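PDB 2BM9: cephalosporin hydroxylase CMCI from Streptomyces clavuligerus, which probably carries out the hydroxylation step at C7 of the cephalosporin nucleus in cephamycin biosynthesis, and binds S-adenosylmethionine in a methyltransferase-like fold. Local coordinates for the S-adenosylmethionine site. Residues are numbered along the deposited sequence; one frame, centred on the assembly and turned at random.

The S-adenosylmethionine site. Residues 18, 64-65, 87, 89-91, 95, 116-117, 121, 137-139, 160-161, 163, 186. With SAM (S-adenosylmethionine), chain B.
Arg117 reaches over one face of the adenine tip first, its guanidinium edge-on to the base, NH1 3.6 Å from the centroid of the five-membered ring in a cation-pi contact. Its CG takes the crowded position between backbone N and carbonyl carbon (chi1 82°). Ala161 CB packs on the opposite face, and at the far end the backbone N of Cys139 makes a weak bond to N1. The ribose is held by Asp116, just beyond strand 111-115. With CG anti to the backbone N (chi1 -151°), its carboxylate meets the diol as a fork: O2' donates to OD1 at 2.6 Å and O3' to OD2 at 2.7 Å, each carboxylate oxygen accepting on its syn lone pair. Val90 N also donates to OD2, from above the carboxylate plane, helping fix its rotation. An alanine in place of Asp116 removes both diol acceptors and the acceptor of Val90 N, and would probably leave the ribose less firmly placed. Arg121 comes in roughly at right angles to the Asp116 bond, its NH1 giving O3' a bond of 3.3 Å nearly in the guanidinium plane, with Tyr91 CD1 against one guanidinium face. At the methionine end, Lys65 bends at chi4 (2°) to bring NZ 2.8 Å from the carboxylate OXT, a salt bridge. Ser95 OG also donates to OXT, at 3.0 Å. NZ is itself held by Glu186 OE1 at 3.1 Å, likely favouring its charged form. Engineered Asn160 sits beside the methionine chain, and Leu18 CD2 touches SD. Though the ligand is poorly ordered, this largely buried methyltransferase-type pocket holds S-adenosylmethionine, the usual methyl donor, and so probably equips the enzyme for methyl transfer to its cephalosporin substrate.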
loop_
_atom_site.group_PDB
_atom_site.type_symbol
_atom_site.label_atom_id
_atom_site.label_comp_id
_atom_site.label_asym_id
_atom_site.label_seq_id
_atom_site.Cartn_x
_atom_site.Cartn_y
_atom_site.Cartn_z
ATOM N N LEU A 18 22.591 0.595 -16.368
ATOM C CA LEU A 18 23.192 -0.214 -17.412
ATOM C C LEU A 18 23.666 -1.514 -16.801
ATOM O O LEU A 18 23.226 -2.571 -17.223
ATOM C CB LEU A 18 24.333 0.550 -18.108
ATOM C CG LEU A 18 23.827 1.591 -19.135
ATOM C CD1 LEU A 18 24.953 2.398 -19.759
ATOM C CD2 LEU A 18 22.969 0.941 -20.233
ATOM N N LEU A 64 17.169 -3.989 -22.121
ATOM C CA LEU A 64 16.907 -2.935 -21.173
ATOM C C LEU A 64 15.421 -2.576 -21.206
ATOM O O LEU A 64 14.906 -1.960 -20.277
ATOM C CB LEU A 64 17.830 -1.751 -21.452
ATOM C CG LEU A 64 19.338 -2.111 -21.445
ATOM C CD1 LEU A 64 20.236 -0.871 -21.432
ATOM C CD2 LEU A 64 19.712 -3.033 -20.258
ATOM N N LYS A 65 14.721 -3.005 -22.249
ATOM C CA LYS A 65 13.273 -2.798 -22.322
ATOM C C LYS A 65 12.547 -3.940 -21.643
ATOM O O LYS A 65 12.576 -5.068 -22.121
ATOM C CB LYS A 65 12.785 -2.693 -23.767
ATOM C CG LYS A 65 13.455 -1.621 -24.557
ATOM C CD LYS A 65 12.764 -1.423 -25.884
ATOM C CE LYS A 65 13.348 -0.222 -26.621
ATOM N NZ LYS A 65 14.476 0.430 -25.874
ATOM N N GLU A 87 17.024 3.622 -33.214
ATOM C CA GLU A 87 17.397 3.759 -31.805
ATOM C C GLU A 87 18.501 4.792 -31.686
ATOM O O GLU A 87 19.502 4.743 -32.409
ATOM C CB GLU A 87 17.907 2.440 -31.210
ATOM C CG GLU A 87 16.828 1.469 -30.747
ATOM C CD GLU A 87 16.201 1.835 -29.408
ATOM O OE1 GLU A 87 16.374 2.994 -28.953
ATOM O OE2 GLU A 87 15.526 0.951 -28.814
ATOM N N GLY A 89 20.936 5.313 -29.152
ATOM C CA GLY A 89 21.628 4.847 -27.964
ATOM C C GLY A 89 21.575 3.343 -27.949
ATOM O O GLY A 89 20.586 2.735 -27.573
ATOM N N VAL A 90 22.653 2.731 -28.385
ATOM C CA VAL A 90 22.683 1.292 -28.501
ATOM C C VAL A 90 23.076 0.527 -27.216
ATOM O O VAL A 90 22.255 -0.249 -26.693
ATOM C CB VAL A 90 23.574 0.908 -29.644
ATOM C CG1 VAL A 90 23.641 -0.609 -29.765
ATOM C CG2 VAL A 90 23.032 1.567 -30.927
ATOM N N TYR A 91 24.294 0.720 -26.706
ATOM C CA TYR A 91 24.804 -0.152 -25.629
ATOM C C TYR A 91 25.116 -1.536 -26.229
ATOM O O TYR A 91 25.906 -1.621 -27.172
ATOM C CB TYR A 91 23.840 -0.221 -24.403
ATOM C CG TYR A 91 24.437 -0.852 -23.148
ATOM C CD1 TYR A 91 25.675 -0.447 -22.657
ATOM C CD2 TYR A 91 23.775 -1.854 -22.455
ATOM C CE1 TYR A 91 26.241 -1.037 -21.508
ATOM C CE2 TYR A 91 24.340 -2.436 -21.302
ATOM C CZ TYR A 91 25.560 -2.016 -20.842
ATOM O OH TYR A 91 26.120 -2.567 -19.717
ATOM N N SER A 95 18.072 -4.532 -27.799
ATOM C CA SER A 95 16.880 -3.952 -28.409
ATOM C C SER A 95 16.930 -3.927 -29.944
ATOM O O SER A 95 15.908 -4.068 -30.596
ATOM C CB SER A 95 16.624 -2.537 -27.865
ATOM O OG SER A 95 17.650 -1.620 -28.239
ATOM N N ASP A 116 24.925 5.802 -31.955
ATOM C CA ASP A 116 25.642 5.903 -30.691
ATOM C C ASP A 116 27.047 6.471 -30.929
ATOM O O ASP A 116 27.680 6.167 -31.935
ATOM C CB ASP A 116 25.741 4.519 -30.015
ATOM C CG ASP A 116 25.817 4.604 -28.491
ATOM O OD1 ASP A 116 26.553 5.470 -27.975
ATOM O OD2 ASP A 116 25.190 3.844 -27.713
ATOM N N ARG A 117 27.538 7.287 -30.002
ATOM C CA ARG A 117 28.939 7.695 -30.034
ATOM C C ARG A 117 29.903 6.543 -29.687
ATOM O O ARG A 117 31.063 6.576 -30.097
ATOM C CB ARG A 117 29.168 8.910 -29.125
ATOM C CG ARG A 117 29.347 8.608 -27.649
ATOM C CD ARG A 117 30.501 9.382 -26.996
ATOM N NE ARG A 117 30.885 8.820 -25.697
ATOM C CZ ARG A 117 30.102 8.782 -24.602
ATOM N NH1 ARG A 117 28.859 9.285 -24.608
ATOM N NH2 ARG A 117 30.575 8.240 -23.481
ATOM N N ARG A 121 30.253 -1.719 -27.027
ATOM C CA ARG A 121 29.508 -2.601 -26.126
ATOM C C ARG A 121 28.477 -3.442 -26.862
ATOM O O ARG A 121 27.842 -4.308 -26.266
ATOM C CB ARG A 121 28.811 -1.771 -25.053
ATOM C CG ARG A 121 29.786 -1.115 -24.112
ATOM C CD ARG A 121 29.979 0.353 -24.340
ATOM N NE ARG A 121 29.156 1.106 -23.403
ATOM C CZ ARG A 121 28.160 1.916 -23.746
ATOM N NH1 ARG A 121 27.842 2.099 -25.031
ATOM N NH2 ARG A 121 27.471 2.551 -22.795
ATOM N N GLY A 137 28.673 8.377 -34.120
ATOM C CA GLY A 137 28.285 9.772 -34.136
ATOM C C GLY A 137 27.749 10.276 -32.812
ATOM O O GLY A 137 27.274 9.499 -31.983
ATOM N N ASP A 138 27.813 11.593 -32.638
ATOM C CA ASP A 138 27.343 12.249 -31.426
ATOM C C ASP A 138 25.994 12.940 -31.620
ATOM O O ASP A 138 25.571 13.206 -32.749
ATOM C CB ASP A 138 28.372 13.271 -30.943
ATOM C CG ASP A 138 28.325 13.467 -29.437
ATOM O OD1 ASP A 138 27.796 14.505 -28.972
ATOM O OD2 ASP A 138 28.776 12.617 -28.639
ATOM N N CYS A 139 25.342 13.232 -30.496
ATOM C CA CYS A 139 24.067 13.931 -30.472
ATOM C C CYS A 139 24.249 15.408 -30.798
ATOM O O CYS A 139 23.643 15.904 -31.740
ATOM C CB CYS A 139 23.403 13.786 -29.103
ATOM S SG CYS A 139 22.171 12.466 -29.007
ATOM N N ASN A 160 16.797 7.012 -26.777
ATOM C CA ASN A 160 17.336 6.375 -25.587
ATOM C C ASN A 160 18.612 7.033 -25.045
ATOM O O ASN A 160 19.135 6.611 -24.025
ATOM C CB ASN A 160 17.561 4.893 -25.848
ATOM C CG ASN A 160 16.422 4.051 -25.349
ATOM O OD1 ASN A 160 15.471 3.787 -26.083
ATOM N ND2 ASN A 160 16.484 3.655 -24.081
ATOM N N ALA A 161 19.088 8.079 -25.708
ATOM C CA ALA A 161 20.326 8.759 -25.325
ATOM C C ALA A 161 20.033 9.957 -24.439
ATOM O O ALA A 161 20.756 10.240 -23.485
ATOM C CB ALA A 161 21.079 9.214 -26.575
ATOM N N ALA A 163 20.312 13.144 -24.966
ATOM C CA ALA A 163 21.212 14.301 -24.998
ATOM C C ALA A 163 20.763 15.221 -26.100
ATOM O O ALA A 163 20.400 14.755 -27.178
ATOM C CB ALA A 163 22.641 13.872 -25.235
ATOM N N GLU A 186 12.036 7.585 -24.101
ATOM C CA GLU A 186 11.899 6.593 -23.051
ATOM C C GLU A 186 12.541 7.073 -21.760
ATOM O O GLU A 186 13.721 7.394 -21.734
ATOM C CB GLU A 186 12.555 5.280 -23.466
ATOM C CG GLU A 186 12.172 4.742 -24.837
ATOM C CD GLU A 186 12.469 3.258 -24.973
ATOM O OE1 GLU A 186 13.242 2.712 -24.139
ATOM O OE2 GLU A 186 11.923 2.627 -25.902
HETATM N N SAM B . 18.854 1.677 -26.573
HETATM C CA SAM B . 18.956 1.077 -25.248
HETATM C C SAM B . 17.583 0.496 -24.910
HETATM O O SAM B . 16.870 0.919 -24.002
HETATM O OXT SAM B . 17.116 -0.437 -25.560
HETATM C CB SAM B . 19.465 2.069 -24.182
HETATM C CG SAM B . 20.772 2.819 -24.489
HETATM S SD SAM B . 21.738 3.363 -23.042
HETATM C CE SAM B . 20.461 3.786 -21.831
HETATM C "C5'" SAM B . 22.254 5.033 -23.493
HETATM C "C4'" SAM B . 23.192 5.036 -24.683
HETATM O "O4'" SAM B . 23.333 6.352 -25.166
HETATM C "C3'" SAM B . 24.578 4.531 -24.327
HETATM O "O3'" SAM B . 24.847 3.368 -25.066
HETATM C "C2'" SAM B . 25.509 5.665 -24.698
HETATM O "O2'" SAM B . 26.648 5.215 -25.384
HETATM C "C1'" SAM B . 24.659 6.555 -25.587
HETATM N N9 SAM B . 25.031 7.977 -25.508
HETATM C C8 SAM B . 25.323 8.697 -24.383
HETATM N N7 SAM B . 25.611 9.962 -24.753
HETATM C C5 SAM B . 25.501 10.058 -26.087
HETATM C C6 SAM B . 25.683 11.114 -26.956
HETATM N N6 SAM B . 26.033 12.301 -26.482
HETATM N N1 SAM B . 25.499 10.924 -28.307
HETATM C C2 SAM B . 25.136 9.684 -28.785
HETATM N N3 SAM B . 24.957 8.636 -27.905
HETATM C C4 SAM B . 25.137 8.820 -26.577
#